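Local coordinates for protein TetR family transcription regulator (Marinobacter aquaeolei, PDB 3PAS) that probably binds cis-regulatory DNA and regulates transcription as a TetR-family regulator, at residues K33-A38 and A43-Y48. Numbering follows the deposited sequence.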
loop_
_atom_site.group_PDB
_atom_site.type_symbol
_atom_site.label_atom_id
_atom_site.label_comp_id
_atom_site.label_asym_id
_atom_site.label_seq_id
_atom_site.Cartn_x
_atom_site.Cartn_y
_atom_site.Cartn_z
ATOM N N LYS B 33 21.565 -19.859 4.388
ATOM C CA LYS B 33 20.220 -20.270 3.962
ATOM C C LYS B 33 19.962 -20.000 2.478
ATOM O O LYS B 33 19.322 -20.798 1.787
ATOM C CB LYS B 33 19.171 -19.553 4.782
ATOM C CG LYS B 33 19.044 -20.011 6.165
ATOM C CD LYS B 33 18.143 -19.043 6.955
ATOM C CE LYS B 33 18.073 -19.380 8.450
ATOM N NZ LYS B 33 17.159 -18.410 9.188
ATOM N N ILE B 34 20.481 -18.877 1.991
ATOM C CA ILE B 34 20.440 -18.571 0.588
ATOM C C ILE B 34 21.200 -19.649 -0.200
ATOM O O ILE B 34 20.687 -20.177 -1.210
ATOM C CB ILE B 34 21.030 -17.163 0.294
ATOM C CG1 ILE B 34 20.133 -16.058 0.846
ATOM C CG2 ILE B 34 21.258 -17.004 -1.222
ATOM C CD1 ILE B 34 20.730 -14.671 0.722
ATOM N N ALA B 35 22.422 -19.967 0.221
ATOM C CA ALA B 35 23.224 -21.013 -0.454
ATOM C C ALA B 35 22.442 -22.383 -0.498
ATOM O O ALA B 35 22.309 -23.052 -1.563
ATOM C CB ALA B 35 24.581 -21.171 0.231
ATOM N N LYS B 36 21.893 -22.745 0.647
ATOM C CA LYS B 36 21.130 -23.982 0.781
ATOM C C LYS B 36 19.911 -23.964 -0.171
ATOM O O LYS B 36 19.676 -24.918 -0.921
ATOM C CB LYS B 36 20.715 -24.165 2.234
ATOM C CG LYS B 36 20.276 -25.571 2.579
ATOM C CD LYS B 36 19.921 -25.721 4.068
ATOM C CE LYS B 36 21.173 -25.816 4.959
ATOM N NZ LYS B 36 20.913 -26.588 6.217
ATOM N N ALA B 37 19.193 -22.851 -0.195
ATOM C CA ALA B 37 18.056 -22.706 -1.068
ATOM C C ALA B 37 18.456 -22.808 -2.529
ATOM O O ALA B 37 17.685 -23.280 -3.333
ATOM C CB ALA B 37 17.347 -21.441 -0.793
ATOM N N ALA B 38 19.649 -22.324 -2.881
ATOM C CA ALA B 38 20.177 -22.440 -4.197
ATOM C C ALA B 38 20.758 -23.828 -4.541
ATOM O O ALA B 38 21.176 -24.021 -5.649
ATOM C CB ALA B 38 21.286 -21.351 -4.421
ATOM N N ALA B 43 30.803 -21.463 0.116
ATOM C CA ALA B 43 32.093 -21.209 -0.578
ATOM C C ALA B 43 31.824 -20.825 -2.020
ATOM O O ALA B 43 32.395 -19.874 -2.520
ATOM C CB ALA B 43 33.095 -22.484 -0.481
ATOM N N THR B 44 30.876 -21.493 -2.649
ATOM C CA THR B 44 30.478 -21.152 -4.015
ATOM C C THR B 44 29.832 -19.778 -4.110
ATOM O O THR B 44 30.137 -19.020 -5.004
ATOM C CB THR B 44 29.566 -22.239 -4.614
ATOM O OG1 THR B 44 30.289 -23.479 -4.624
ATOM C CG2 THR B 44 29.144 -21.880 -6.038
ATOM N N LEU B 45 28.898 -19.487 -3.208
ATOM C CA LEU B 45 28.272 -18.213 -3.148
ATOM C C LEU B 45 29.336 -17.116 -3.105
ATOM O O LEU B 45 29.247 -16.120 -3.864
ATOM C CB LEU B 45 27.328 -18.137 -1.930
ATOM C CG LEU B 45 26.449 -16.893 -1.832
ATOM C CD1 LEU B 45 25.104 -17.157 -1.044
ATOM C CD2 LEU B 45 27.228 -15.738 -1.187
ATOM N N TYR B 46 30.330 -17.268 -2.227
ATOM C CA TYR B 46 31.369 -16.273 -2.126
ATOM C C TYR B 46 32.233 -16.083 -3.386
ATOM O O TYR B 46 32.931 -15.077 -3.522
ATOM C CB TYR B 46 32.256 -16.504 -0.914
ATOM C CG TYR B 46 31.545 -16.362 0.441
ATOM C CD1 TYR B 46 30.776 -15.250 0.748
ATOM C CD2 TYR B 46 31.669 -17.344 1.406
ATOM C CE1 TYR B 46 30.176 -15.112 1.984
ATOM C CE2 TYR B 46 31.060 -17.231 2.640
ATOM C CZ TYR B 46 30.326 -16.113 2.922
ATOM O OH TYR B 46 29.723 -16.021 4.121
ATOM N N ILE B 47 32.198 -17.025 -4.303
ATOM C CA ILE B 47 32.896 -16.802 -5.602
ATOM C C ILE B 47 32.272 -15.576 -6.310
ATOM O O ILE B 47 32.955 -14.718 -6.907
ATOM C CB ILE B 47 32.803 -18.037 -6.536
ATOM C CG1 ILE B 47 33.477 -19.252 -5.893
ATOM C CG2 ILE B 47 33.455 -17.717 -7.868
ATOM C CD1 ILE B 47 33.308 -20.588 -6.639
ATOM N N TYR B 48 30.962 -15.482 -6.202
ATOM C CA TYR B 48 30.211 -14.471 -6.935
ATOM C C TYR B 48 29.844 -13.215 -6.155
ATOM O O TYR B 48 29.753 -12.128 -6.736
ATOM C CB TYR B 48 28.939 -15.131 -7.464
ATOM C CG TYR B 48 29.261 -16.327 -8.292
ATOM C CD1 TYR B 48 29.770 -16.202 -9.580
ATOM C CD2 TYR B 48 29.137 -17.584 -7.769
ATOM C CE1 TYR B 48 30.092 -17.355 -10.342
ATOM C CE2 TYR B 48 29.469 -18.709 -8.487
ATOM C CZ TYR B 48 29.940 -18.598 -9.770
ATOM O OH TYR B 48 30.253 -19.741 -10.438
#
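A chi1 of -172° turns CG of Leu-45 away from its own backbone N and carries CD1 to Ile-34 and Ala-35, and Ile-34 answers with its own branch anti to the backbone N, CG2 (CG1, at chi1 -69°, lies beside that N). The two methyls, Ile-34 CG2 and Leu-45 CD1, meet at 3.9 Å, and the side chains that carry them run at about a right angle to each other. The same CD1 of Leu-45 lies 4.2 Å from Ala-35 CB and 4.1 Å from Ala-35 N, so a single methyl touches both the side chains and the backbone of helix 31-37. The short side chain at Ala-35 goes with a close approach of the backbones: its CA is 6.4 Å from that of Leu-45. Helices 31-37 and 42-48, joined by a short turn, are the two helices of the predicted helix-turn-helix, in which helix 42-48 would be the recognition helix, as in other TetR-type regulators. The side-chain contacts are apolar and the interface is small, burying 98 Å² in all, yet all three touching residues are buried. Leu-55 of helix 52-76 packs on both Ile-34 and Leu-45, while helix 5-24 brings Thr-17 to Ile-34 and Phe-13 to Leu-45.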